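Local coordinates for HTH marR-type domain-containing protein (Streptococcus agalactiae serotype III, PDB 7DVV) that senses heme and binds operator DNA as a MarR-type winged helix-turn-helix transcription regulator, at a contact of chain A with DNA. Sequence-based numbering; all coordinates share one arbitrary frame.

A contact of chain A with DNA. Residues 52, 67, 71, 91. With nucleotides of chain B.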
# COMPACT_ATOMS: atom_id res chain seq x y z
N ILE A 52 0.87 -17.84 -15.60
CA ILE A 52 0.78 -16.44 -15.17
C ILE A 52 -0.50 -16.17 -14.37
O ILE A 52 -0.42 -15.53 -13.33
CB ILE A 52 0.91 -15.48 -16.33
CG1 ILE A 52 2.28 -15.66 -16.99
CG2 ILE A 52 0.76 -14.09 -15.75
CD1 ILE A 52 2.44 -14.98 -18.35
N SER A 67 0.71 -9.93 -15.27
CA SER A 67 1.51 -9.93 -16.47
C SER A 67 2.74 -9.02 -16.30
O SER A 67 3.86 -9.39 -16.60
CB SER A 67 0.64 -9.61 -17.68
OG SER A 67 1.50 -9.27 -18.74
N LYS A 71 7.06 -10.00 -15.94
CA LYS A 71 8.03 -9.44 -16.88
C LYS A 71 9.20 -8.92 -16.07
O LYS A 71 10.35 -9.06 -16.51
CB LYS A 71 7.51 -8.45 -17.93
CG LYS A 71 6.73 -9.13 -19.06
CD LYS A 71 5.93 -8.20 -19.98
CE LYS A 71 4.43 -8.50 -20.13
NZ LYS A 71 3.51 -7.31 -19.93
N LYS A 91 1.41 -19.83 -20.51
CA LYS A 91 2.86 -19.75 -20.37
C LYS A 91 3.24 -20.19 -18.97
O LYS A 91 2.63 -19.70 -18.01
CB LYS A 91 3.32 -18.31 -20.53
CG LYS A 91 2.87 -17.72 -21.84
CD LYS A 91 3.67 -16.53 -22.22
CE LYS A 91 2.94 -15.73 -23.27
NZ LYS A 91 3.76 -14.60 -23.71
P DT B 9 1.89 -12.09 -21.42
OP1 DT B 9 3.19 -12.32 -22.08
OP2 DT B 9 1.76 -11.66 -20.00
O5' DT B 9 1.33 -10.94 -22.35
C5' DT B 9 1.41 -11.06 -23.78
C4' DT B 9 0.93 -9.77 -24.38
O4' DT B 9 -0.45 -9.60 -23.97
C3' DT B 9 1.68 -8.51 -23.92
O3' DT B 9 1.96 -7.73 -25.07
C2' DT B 9 0.65 -7.73 -23.11
C1' DT B 9 -0.68 -8.23 -23.66
N1 DT B 9 -1.83 -8.18 -22.74
C2 DT B 9 -2.92 -7.40 -23.07
O2 DT B 9 -2.96 -6.69 -24.06
N3 DT B 9 -3.95 -7.45 -22.17
C4 DT B 9 -4.01 -8.21 -21.01
O4 DT B 9 -5.01 -8.18 -20.30
C5 DT B 9 -2.83 -9.02 -20.74
C7 DT B 9 -2.80 -9.85 -19.51
C6 DT B 9 -1.82 -8.97 -21.62
P DT B 10 3.03 -6.55 -25.02
OP1 DT B 10 3.75 -6.53 -26.31
OP2 DT B 10 3.76 -6.58 -23.69
O5' DT B 10 2.17 -5.21 -25.20
C5' DT B 10 1.07 -5.21 -26.15
C4' DT B 10 0.13 -4.05 -25.91
O4' DT B 10 -0.87 -4.42 -24.93
C3' DT B 10 0.84 -2.81 -25.35
O3' DT B 10 0.32 -1.71 -26.08
C2' DT B 10 0.43 -2.75 -23.89
C1' DT B 10 -0.95 -3.38 -23.94
N1 DT B 10 -1.48 -3.97 -22.70
C2 DT B 10 -2.81 -3.76 -22.39
O2 DT B 10 -3.55 -3.08 -23.08
N3 DT B 10 -3.24 -4.38 -21.26
C4 DT B 10 -2.50 -5.16 -20.40
O4 DT B 10 -3.04 -5.64 -19.41
C5 DT B 10 -1.11 -5.33 -20.77
C7 DT B 10 -0.22 -6.16 -19.89
C6 DT B 10 -0.68 -4.75 -21.90
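Ser67 and Lys91 share the phosphate of DT9 of chain B, each taking a different non-bridging oxygen. The Ser67 hydroxyl OG donates to OP2 at 2.7 Å, and the Lys91 ammonium NZ donates to OP1 at 2.9 Å, a hydrogen bond that is also a salt bridge. Lys91 can be followed outward from CB: CG lies anti to the carbonyl carbon (chi1 -56°), and CB, CG and CD span the distance. CE is the first atom of the chain near OP1 of DT9, at 3.6 Å. The extended run beyond CG brings NZ to the phosphate, with OP1 off to one side of the CE-NZ bond at a normal donor angle. The Ser67 rotamer, OG anti to the backbone N (chi1 164°), aims OG from the helix at OP2 while CB faces C7, the thymine methyl of DT9, at 3.9 Å. OG also lies 3.7 Å from C7 of DT10. The same OG accepts a hydrogen bond from Lys71 NZ at 3.0 Å; NZ and OP2 stand about 109° apart at OG, which would favour pointing the hydroxyl proton at the phosphate. Lys71 reaches back along its helix through bends at chi3 and chi4. Its NZ stays 3.8 Å from OP2 of DT10, a longer salt bridge to the next phosphate. Ile52 CD1 merely borders OP2 of DT9. These contacts probably serve mainly to dock the domain, and the methyl contacts may add some sensitivity to thymine. Ser67 and Lys71 lie one turn apart on recognition helix 63-76, Ile52 begins helix 52-58 of the helix-turn-helix, and Lys91 opens wing strand 91-95.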